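Signal recognition particle receptor FtsY (Sulfolobus acidocaldarius, PDB 5L3W) serves as the receptor for the signal recognition particle, pairing a helical bundle with a P-loop nucleotide-binding domain that here holds GDP. Local coordinates at residues 120-125 and 228-233; 255-260 and 278-283. All coordinates share one frame; numbering follows the deposited sequence.

How the interactions relate
Interactions 1 and 2 lie within the P-loop nucleotide-binding domain, their centres about 9 Å apart, and follow one another along the chain, the first closing before the second opens. They share one beta sheet: strand 226-232 of interaction 1 neighbours strand 254-258 of interaction 2, which in turn pairs with strand 280-284. The two are joined directly, for Val122 O and Thr258 OG1 are probably hydrogen-bonded, and Asp232 forms a salt bridge with Lys259. GDP touches both, its diphosphate held by residues 121-125 and its base by Lys259. The loop after strand 112-117 thus packs on the end of strand 226-232, beside strand 254-258, whose following turn meets the base, an arrangement that probably helps to align the phosphate and base sites.

Interaction 1 (120-125 and 228-233); sequences NGVGKT and ILILDS. With GDP (guanosine-5'-diphosphate), chain B.
Val122 brings its CA to 5.2 Å from Asp232 CA, where the loop before helix 124-137 passes the end of strand 226-232. From there the forked side chain of Val122 reaches the strand with both methyls. CG1 settles 3.5 Å from Ile230 CG2 and against Ile230 O, while CG2 lies 3.4 Å from Asp232 N and touches Asp232 CB. Beta-branched Ile230 suits a strand, and its CG2, anti to the backbone N, is set toward Val122. The carboxylate of Asp232 is held by Leu234 N and by a salt bridge to Lys259.

Backbone N-H groups of the loop grip the diphosphate. Gly121 N donates to GDP O3B at 3.1 Å, Lys124 N to GDP O2B at 3.1 Å, and Thr125 N to GDP O1B at 3.0 Å. At Gly123, the N-cap, phi is 97°; a CB would press on the preceding carbonyl O and crowd GDP C8. Lys124 NZ forms a salt bridge with Asp200 and a hydrogen bond to Thr201 O, leaving its backbone N to bond the diphosphate. All this is consistent with a P-loop (Walker A): methyl packing and the Val122 O to Thr258 OG1 bond hold the loop to the sheet while its amides face the phosphates.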
ATOM      1  N   ASN A 120       4.704 -17.489   0.469  1.00 61.38           N
ATOM      2  CA  ASN A 120       4.564 -17.873   1.874  1.00 56.01           C
ATOM      3  C   ASN A 120       5.319 -16.925   2.789  1.00 56.83           C
ATOM      4  O   ASN A 120       6.361 -16.378   2.422  1.00 62.37           O
ATOM      5  CB  ASN A 120       5.110 -19.284   2.113  1.00 64.69           C
ATOM      6  CG  ASN A 120       4.210 -20.341   1.581  1.00 78.68           C
ATOM      7  OD1 ASN A 120       3.037 -20.080   1.325  1.00 87.69           O
ATOM      8  ND2 ASN A 120       4.735 -21.553   1.413  1.00 85.54           N
ATOM      9  N   GLY A 121       4.815 -16.784   4.018  1.00 55.55           N
ATOM     10  CA  GLY A 121       5.519 -16.029   5.043  1.00 62.28           C
ATOM     11  C   GLY A 121       5.611 -14.543   4.774  1.00 63.31           C
ATOM     12  O   GLY A 121       6.339 -13.836   5.468  1.00 70.73           O
ATOM     13  N   VAL A 122       4.901 -14.054   3.768  1.00 56.16           N
ATOM     14  CA  VAL A 122       4.907 -12.644   3.427  1.00 60.48           C
ATOM     15  C   VAL A 122       3.841 -11.887   4.203  1.00 60.06           C
ATOM     16  O   VAL A 122       3.836 -10.645   4.195  1.00 60.21           O
ATOM     17  CB  VAL A 122       4.758 -12.552   1.895  1.00 52.96           C
ATOM     18  CG1 VAL A 122       3.399 -12.017   1.487  1.00 49.97           C
ATOM     19  CG2 VAL A 122       5.891 -11.787   1.306  1.00 57.61           C
ATOM     20  N   GLY A 123       2.975 -12.596   4.914  1.00 54.75           N
ATOM     21  CA  GLY A 123       1.879 -11.997   5.630  1.00 50.19           C
ATOM     22  C   GLY A 123       0.544 -12.015   4.919  1.00 56.89           C
ATOM     23  O   GLY A 123      -0.309 -11.214   5.270  1.00 58.83           O
ATOM     24  N   LYS A 124       0.317 -12.920   3.961  1.00 55.53           N
ATOM     25  CA  LYS A 124      -0.884 -12.800   3.130  1.00 50.93           C
ATOM     26  C   LYS A 124      -2.158 -13.109   3.920  1.00 54.09           C
ATOM     27  O   LYS A 124      -3.133 -12.351   3.861  1.00 50.38           O
ATOM     28  CB  LYS A 124      -0.764 -13.686   1.886  1.00 52.66           C
ATOM     29  CG  LYS A 124      -2.089 -13.973   1.178  1.00 56.60           C
ATOM     30  CD  LYS A 124      -1.948 -14.039  -0.354  1.00 52.56           C
ATOM     31  CE  LYS A 124      -1.060 -15.200  -0.809  1.00 59.39           C
ATOM     32  NZ  LYS A 124      -1.466 -16.494  -0.203  1.00 54.01           N
ATOM     33  N   THR A 125      -2.178 -14.207   4.679  1.00 61.22           N
ATOM     34  CA  THR A 125      -3.410 -14.541   5.387  1.00 64.35           C
ATOM     35  C   THR A 125      -3.710 -13.534   6.499  1.00 70.62           C
ATOM     36  O   THR A 125      -4.883 -13.291   6.819  1.00 67.31           O
ATOM     37  CB  THR A 125      -3.344 -15.975   5.930  1.00 62.85           C
ATOM     38  OG1 THR A 125      -2.138 -16.169   6.673  1.00 65.70           O
ATOM     39  CG2 THR A 125      -3.371 -16.969   4.790  1.00 59.20           C
ATOM     40  N   ILE A 228      -4.651  -7.789  -5.744  1.00 46.96           N
ATOM     41  CA  ILE A 228      -3.690  -7.213  -4.816  1.00 48.04           C
ATOM     42  C   ILE A 228      -2.547  -8.194  -4.595  1.00 42.29           C
ATOM     43  O   ILE A 228      -2.773  -9.351  -4.228  1.00 45.92           O
ATOM     44  CB  ILE A 228      -4.348  -6.850  -3.473  1.00 47.49           C
ATOM     45  CG1 ILE A 228      -5.402  -5.763  -3.686  1.00 47.65           C
ATOM     46  CG2 ILE A 228      -3.284  -6.393  -2.494  1.00 39.60           C
ATOM     47  CD1 ILE A 228      -6.222  -5.467  -2.465  1.00 46.71           C
ATOM     48  N   LEU A 229      -1.321  -7.719  -4.799  1.00 37.48           N
ATOM     49  CA  LEU A 229      -0.129  -8.465  -4.434  1.00 37.45           C
ATOM     50  C   LEU A 229       0.325  -8.061  -3.037  1.00 42.50           C
ATOM     51  O   LEU A 229       0.329  -6.876  -2.691  1.00 45.92           O
ATOM     52  CB  LEU A 229       0.980  -8.199  -5.451  1.00 37.85           C
ATOM     53  CG  LEU A 229       2.331  -8.855  -5.209  1.00 43.93           C
ATOM     54  CD1 LEU A 229       2.212 -10.400  -5.169  1.00 45.30           C
ATOM     55  CD2 LEU A 229       3.301  -8.401  -6.285  1.00 47.44           C
ATOM     56  N   ILE A 230       0.691  -9.054  -2.236  1.00 42.10           N
ATOM     57  CA  ILE A 230       1.189  -8.841  -0.885  1.00 41.60           C
ATOM     58  C   ILE A 230       2.697  -9.028  -0.912  1.00 46.15           C
ATOM     59  O   ILE A 230       3.188 -10.061  -1.383  1.00 44.19           O
ATOM     60  CB  ILE A 230       0.551  -9.828   0.110  1.00 49.74           C
ATOM     61  CG1 ILE A 230      -0.974  -9.855  -0.029  1.00 48.54           C
ATOM     62  CG2 ILE A 230       0.944  -9.467   1.536  1.00 42.84           C
ATOM     63  CD1 ILE A 230      -1.624  -8.603   0.473  1.00 53.62           C
ATOM     64  N   LEU A 231       3.430  -8.050  -0.396  1.00 45.57           N
ATOM     65  CA  LEU A 231       4.885  -8.082  -0.408  1.00 47.13           C
ATOM     66  C   LEU A 231       5.413  -7.708   0.967  1.00 48.60           C
ATOM     67  O   LEU A 231       4.884  -6.800   1.608  1.00 48.99           O
ATOM     68  CB  LEU A 231       5.466  -7.110  -1.441  1.00 41.72           C
ATOM     69  CG  LEU A 231       5.197  -7.357  -2.919  1.00 39.08           C
ATOM     70  CD1 LEU A 231       5.892  -6.253  -3.685  1.00 37.10           C
ATOM     71  CD2 LEU A 231       5.734  -8.731  -3.335  1.00 33.71           C
ATOM     72  N   ASP A 232       6.448  -8.423   1.411  1.00 54.97           N
ATOM     73  CA  ASP A 232       7.206  -8.103   2.620  1.00 54.36           C
ATOM     74  C   ASP A 232       8.044  -6.855   2.361  1.00 53.34           C
ATOM     75  O   ASP A 232       8.979  -6.901   1.551  1.00 48.66           O
ATOM     76  CB  ASP A 232       8.097  -9.299   2.958  1.00 57.70           C
ATOM     77  CG  ASP A 232       8.771  -9.196   4.326  1.00 65.80           C
ATOM     78  OD1 ASP A 232       9.157  -8.084   4.754  1.00 57.98           O
ATOM     79  OD2 ASP A 232       8.932 -10.258   4.968  1.00 76.33           O
ATOM     80  N   SER A 233       7.749  -5.744   3.059  1.00 48.16           N
ATOM     81  CA  SER A 233       8.499  -4.514   2.795  1.00 45.17           C
ATOM     82  C   SER A 233       9.984  -4.655   3.094  1.00 47.78           C
ATOM     83  O   SER A 233      10.771  -3.822   2.639  1.00 48.73           O
ATOM     84  CB  SER A 233       7.943  -3.331   3.585  1.00 45.65           C
ATOM     85  OG  SER A 233       8.103  -3.504   4.971  1.00 50.32           O
TER
HETATM   86  PB  GDP B 401       1.470 -16.170   5.154  1.00 62.79           P
HETATM   87  O1B GDP B 401      -0.039 -16.226   5.198  1.00 61.67           O
HETATM   88  O2B GDP B 401       1.903 -15.616   3.817  1.00 72.38           O
HETATM   89  O3B GDP B 401       2.072 -17.544   5.303  1.00 66.73           O
HETATM   90  O3A GDP B 401       1.964 -15.150   6.292  1.00 64.27           O
HETATM   91  PA  GDP B 401       1.223 -14.906   7.709  1.00 56.65           P
HETATM   92  O1A GDP B 401      -0.097 -14.181   7.583  1.00 57.12           O
HETATM   93  O2A GDP B 401       1.075 -16.220   8.448  1.00 71.11           O
HETATM   94  O5' GDP B 401       2.298 -13.964   8.432  1.00 63.12           O
HETATM   95  C5' GDP B 401       3.595 -14.474   8.772  1.00 63.36           C
HETATM   96  C4' GDP B 401       4.130 -13.704   9.974  1.00 62.18           C
HETATM   97  O4' GDP B 401       4.317 -12.327   9.610  1.00 60.51           O
HETATM   98  C3' GDP B 401       3.104 -13.725  11.101  1.00 62.01           C
HETATM   99  O3' GDP B 401       3.705 -14.027  12.366  1.00 68.38           O
HETATM  100  C2' GDP B 401       2.545 -12.321  11.117  1.00 59.54           C
HETATM  101  O2' GDP B 401       2.139 -11.928  12.427  1.00 68.88           O
HETATM  102  C1' GDP B 401       3.700 -11.488  10.580  1.00 57.41           C
HETATM  103  N9  GDP B 401       3.199 -10.226   9.999  1.00 60.16           N
HETATM  104  C8  GDP B 401       2.311 -10.095   8.993  1.00 59.15           C
HETATM  105  N7  GDP B 401       2.056  -8.790   8.735  1.00 57.33           N
HETATM  106  C5  GDP B 401       2.802  -8.059   9.590  1.00 60.62           C
HETATM  107  C6  GDP B 401       3.032  -6.619   9.859  1.00 59.11           C
HETATM  108  O6  GDP B 401       2.451  -5.734   9.201  1.00 52.91           O
HETATM  109  N1  GDP B 401       3.878  -6.290  10.840  1.00 64.14           N
HETATM  110  C2  GDP B 401       4.529  -7.211  11.578  1.00 63.47           C
HETATM  111  N2  GDP B 401       5.375  -6.785  12.551  1.00 61.41           N
HETATM  112  N3  GDP B 401       4.371  -8.545  11.385  1.00 64.12           N
HETATM  113  C4  GDP B 401       3.544  -9.013  10.425  1.00 62.39           C

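Interaction 2 (255-260 and 278-283); sequences VILTKV and KPVVYM. With GDP (guanosine-5'-diphosphate), chain B.
Leu257 and Val280 form the apolar centre, one side chain lying squarely across the other with Leu257 CG 3.8 Å from Val280 CG1. Val255 CG1 joins them 4.1 Å from Val280 CG2. From the turn after the strand, Val260 CG2 meets Met283 CB, on the Leu257 face, at 3.9 Å, with Trp299 of helix 297-304 packing against both. On the other face Ile256 CD1 lies 4.1 Å from Tyr282 CB, and the tyrosine runs on until its hydroxyl bonds to Leu100 N. Beta-branched Val and Ile suit extended strands and fill these buried faces.

The parallel backbones are joined by Val255 N to Pro279 O (2.8 Å), Val281 N to Val255 O (3.0 Å), and Leu257 N to Tyr282 O (3.3 Å). Val255 pairs with Val280 but Leu257 with Met283, so the second strand carries an extra residue, a beta bulge at Val281, where psi is -34°.

At the polar edge Lys259 N donates to GDP O6 at 3.0 Å, while its extended side chain passes over the base toward the ribose, and NZ bonds to Gly121 O. Thr258 to Asp261 match the TKxD motif: the strand pair places a turn whose Lys259 N and Asp261, also hydrogen-bonded to GDP, probably recognise guanine.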
ATOM      1  N   VAL A 255      -0.539  -3.096  -4.592  1.00 42.86           N
ATOM      2  CA  VAL A 255       0.337  -3.779  -3.650  1.00 38.85           C
ATOM      3  C   VAL A 255      -0.079  -3.401  -2.236  1.00 39.25           C
ATOM      4  O   VAL A 255      -0.483  -2.264  -1.990  1.00 44.19           O
ATOM      5  CB  VAL A 255       1.807  -3.390  -3.922  1.00 42.45           C
ATOM      6  CG1 VAL A 255       2.749  -3.790  -2.772  1.00 35.52           C
ATOM      7  CG2 VAL A 255       2.271  -3.978  -5.266  1.00 37.27           C
ATOM      8  N   ILE A 256       0.008  -4.346  -1.305  1.00 42.87           N
ATOM      9  CA  ILE A 256      -0.003  -4.030   0.118  1.00 40.29           C
ATOM     10  C   ILE A 256       1.333  -4.471   0.701  1.00 43.81           C
ATOM     11  O   ILE A 256       1.696  -5.650   0.610  1.00 42.32           O
ATOM     12  CB  ILE A 256      -1.173  -4.690   0.858  1.00 40.96           C
ATOM     13  CG1 ILE A 256      -2.502  -4.064   0.397  1.00 43.20           C
ATOM     14  CG2 ILE A 256      -0.999  -4.532   2.395  1.00 35.93           C
ATOM     15  CD1 ILE A 256      -3.722  -4.634   1.082  1.00 42.30           C
ATOM     16  N   LEU A 257       2.051  -3.526   1.307  1.00 38.26           N
ATOM     17  CA  LEU A 257       3.336  -3.780   1.934  1.00 42.72           C
ATOM     18  C   LEU A 257       3.112  -4.138   3.395  1.00 47.64           C
ATOM     19  O   LEU A 257       2.537  -3.348   4.154  1.00 46.70           O
ATOM     20  CB  LEU A 257       4.239  -2.549   1.830  1.00 44.18           C
ATOM     21  CG  LEU A 257       4.678  -2.086   0.443  1.00 47.72           C
ATOM     22  CD1 LEU A 257       5.561  -0.852   0.594  1.00 47.24           C
ATOM     23  CD2 LEU A 257       5.428  -3.222  -0.247  1.00 43.28           C
ATOM     24  N   THR A 258       3.593  -5.303   3.798  1.00 46.75           N
ATOM     25  CA  THR A 258       3.479  -5.738   5.178  1.00 46.63           C
ATOM     26  C   THR A 258       4.790  -5.459   5.885  1.00 52.14           C
ATOM     27  O   THR A 258       5.816  -5.216   5.245  1.00 49.83           O
ATOM     28  CB  THR A 258       3.148  -7.226   5.263  1.00 43.58           C
ATOM     29  OG1 THR A 258       4.283  -7.976   4.813  1.00 49.69           O
ATOM     30  CG2 THR A 258       1.966  -7.540   4.358  1.00 38.33           C
ATOM     31  N   LYS A 259       4.734  -5.486   7.220  1.00 51.21           N
ATOM     32  CA  LYS A 259       5.888  -5.348   8.097  1.00 52.82           C
ATOM     33  C   LYS A 259       6.564  -3.988   7.972  1.00 54.51           C
ATOM     34  O   LYS A 259       7.751  -3.850   8.302  1.00 53.13           O
ATOM     35  CB  LYS A 259       6.898  -6.477   7.848  1.00 53.99           C
ATOM     36  CG  LYS A 259       6.347  -7.853   8.177  1.00 60.09           C
ATOM     37  CD  LYS A 259       7.219  -8.964   7.645  1.00 62.92           C
ATOM     38  CE  LYS A 259       6.498 -10.297   7.787  1.00 67.79           C
ATOM     39  NZ  LYS A 259       6.892 -11.254   6.720  1.00 65.47           N
ATOM     40  N   VAL A 260       5.827  -2.967   7.528  1.00 49.90           N
ATOM     41  CA  VAL A 260       6.408  -1.632   7.428  1.00 51.43           C
ATOM     42  C   VAL A 260       6.807  -1.121   8.806  1.00 50.61           C
ATOM     43  O   VAL A 260       7.744  -0.319   8.927  1.00 55.58           O
ATOM     44  CB  VAL A 260       5.442  -0.664   6.696  1.00 55.87           C
ATOM     45  CG1 VAL A 260       6.053   0.707   6.586  1.00 60.11           C
ATOM     46  CG2 VAL A 260       5.159  -1.149   5.280  1.00 52.74           C
ATOM     47  N   LYS A 278       3.313  -0.799  -9.592  1.00 48.44           N
ATOM     48  CA  LYS A 278       1.939  -0.724  -9.123  1.00 54.24           C
ATOM     49  C   LYS A 278       1.837   0.094  -7.838  1.00 56.90           C
ATOM     50  O   LYS A 278       2.766   0.103  -7.022  1.00 56.29           O
ATOM     51  CB  LYS A 278       1.386  -2.133  -8.869  1.00 55.26           C
ATOM     52  CG  LYS A 278       0.731  -2.780 -10.092  1.00 58.45           C
ATOM     53  CD  LYS A 278       1.691  -3.017 -11.241  1.00 59.86           C
ATOM     54  CE  LYS A 278       0.981  -3.690 -12.426  1.00 61.88           C
ATOM     55  NZ  LYS A 278      -0.262  -2.962 -12.849  1.00 61.49           N
ATOM     56  N   PRO A 279       0.703   0.757  -7.619  1.00 51.62           N
ATOM     57  CA  PRO A 279       0.538   1.552  -6.394  1.00 43.84           C
ATOM     58  C   PRO A 279       0.522   0.704  -5.132  1.00 47.49           C
ATOM     59  O   PRO A 279       0.013  -0.415  -5.117  1.00 47.79           O
ATOM     60  CB  PRO A 279      -0.817   2.257  -6.594  1.00 43.72           C
ATOM     61  CG  PRO A 279      -1.548   1.446  -7.683  1.00 40.73           C
ATOM     62  CD  PRO A 279      -0.429   0.907  -8.561  1.00 45.21           C
ATOM     63  N   VAL A 280       1.079   1.267  -4.057  1.00 50.25           N
ATOM     64  CA  VAL A 280       0.924   0.715  -2.715  1.00 46.46           C
ATOM     65  C   VAL A 280      -0.287   1.370  -2.064  1.00 50.88           C
ATOM     66  O   VAL A 280      -0.291   2.580  -1.834  1.00 56.61           O
ATOM     67  CB  VAL A 280       2.182   0.938  -1.871  1.00 44.53           C
ATOM     68  CG1 VAL A 280       1.960   0.416  -0.457  1.00 46.00           C
ATOM     69  CG2 VAL A 280       3.366   0.260  -2.517  1.00 36.32           C
ATOM     70  N   VAL A 281      -1.308   0.575  -1.740  1.00 53.11           N
ATOM     71  CA  VAL A 281      -2.587   1.143  -1.316  1.00 51.88           C
ATOM     72  C   VAL A 281      -2.773   1.036   0.199  1.00 50.50           C
ATOM     73  O   VAL A 281      -3.341   1.938   0.822  1.00 49.82           O
ATOM     74  CB  VAL A 281      -3.758   0.498  -2.090  1.00 48.49           C
ATOM     75  CG1 VAL A 281      -3.704   0.921  -3.555  1.00 41.92           C
ATOM     76  CG2 VAL A 281      -3.702  -1.020  -2.020  1.00 48.79           C
ATOM     77  N   TYR A 282      -2.271  -0.028   0.822  1.00 48.58           N
ATOM     78  CA  TYR A 282      -2.273  -0.088   2.281  1.00 51.28           C
ATOM     79  C   TYR A 282      -0.939  -0.639   2.754  1.00 53.88           C
ATOM     80  O   TYR A 282      -0.168  -1.196   1.969  1.00 51.46           O
ATOM     81  CB  TYR A 282      -3.436  -0.932   2.841  1.00 51.48           C
ATOM     82  CG  TYR A 282      -4.775  -0.297   2.551  1.00 56.72           C
ATOM     83  CD1 TYR A 282      -5.326   0.628   3.417  1.00 56.36           C
ATOM     84  CD2 TYR A 282      -5.463  -0.595   1.379  1.00 59.78           C
ATOM     85  CE1 TYR A 282      -6.536   1.236   3.132  1.00 63.70           C
ATOM     86  CE2 TYR A 282      -6.674   0.008   1.086  1.00 62.67           C
ATOM     87  CZ  TYR A 282      -7.205   0.921   1.960  1.00 63.46           C
ATOM     88  OH  TYR A 282      -8.410   1.518   1.664  1.00 68.75           O
ATOM     89  N   MET A 283      -0.674  -0.454   4.054  1.00 48.92           N
ATOM     90  CA  MET A 283       0.560  -0.902   4.684  1.00 47.99           C
ATOM     91  C   MET A 283       0.229  -1.604   5.992  1.00 48.36           C
ATOM     92  O   MET A 283      -0.481  -1.050   6.836  1.00 51.67           O
ATOM     93  CB  MET A 283       1.516   0.270   4.955  1.00 53.68           C
ATOM     94  CG  MET A 283       1.791   1.150   3.752  1.00 58.95           C
ATOM     95  SD  MET A 283       3.071   2.386   4.044  1.00 67.02           S
ATOM     96  CE  MET A 283       2.314   3.456   5.276  1.00 61.96           C
TER
HETATM   97  PB  GDP B 401       1.470 -16.170   5.154  1.00 62.79           P
HETATM   98  O1B GDP B 401      -0.039 -16.226   5.198  1.00 61.67           O
HETATM   99  O2B GDP B 401       1.903 -15.616   3.817  1.00 72.38           O
HETATM  100  O3B GDP B 401       2.072 -17.544   5.303  1.00 66.73           O
HETATM  101  O3A GDP B 401       1.964 -15.150   6.292  1.00 64.27           O
HETATM  102  PA  GDP B 401       1.223 -14.906   7.709  1.00 56.65           P
HETATM  103  O1A GDP B 401      -0.097 -14.181   7.583  1.00 57.12           O
HETATM  104  O2A GDP B 401       1.075 -16.220   8.448  1.00 71.11           O
HETATM  105  O5' GDP B 401       2.298 -13.964   8.432  1.00 63.12           O
HETATM  106  C5' GDP B 401       3.595 -14.474   8.772  1.00 63.36           C
HETATM  107  C4' GDP B 401       4.130 -13.704   9.974  1.00 62.18           C
HETATM  108  O4' GDP B 401       4.317 -12.327   9.610  1.00 60.51           O
HETATM  109  C3' GDP B 401       3.104 -13.725  11.101  1.00 62.01           C
HETATM  110  O3' GDP B 401       3.705 -14.027  12.366  1.00 68.38           O
HETATM  111  C2' GDP B 401       2.545 -12.321  11.117  1.00 59.54           C
HETATM  112  O2' GDP B 401       2.139 -11.928  12.427  1.00 68.88           O
HETATM  113  C1' GDP B 401       3.700 -11.488  10.580  1.00 57.41           C
HETATM  114  N9  GDP B 401       3.199 -10.226   9.999  1.00 60.16           N
HETATM  115  C8  GDP B 401       2.311 -10.095   8.993  1.00 59.15           C
HETATM  116  N7  GDP B 401       2.056  -8.790   8.735  1.00 57.33           N
HETATM  117  C5  GDP B 401       2.802  -8.059   9.590  1.00 60.62           C
HETATM  118  C6  GDP B 401       3.032  -6.619   9.859  1.00 59.11           C
HETATM  119  O6  GDP B 401       2.451  -5.734   9.201  1.00 52.91           O
HETATM  120  N1  GDP B 401       3.878  -6.290  10.840  1.00 64.14           N
HETATM  121  C2  GDP B 401       4.529  -7.211  11.578  1.00 63.47           C
HETATM  122  N2  GDP B 401       5.375  -6.785  12.551  1.00 61.41           N
HETATM  123  N3  GDP B 401       4.371  -8.545  11.385  1.00 64.12           N
HETATM  124  C4  GDP B 401       3.544  -9.013  10.425  1.00 62.39           C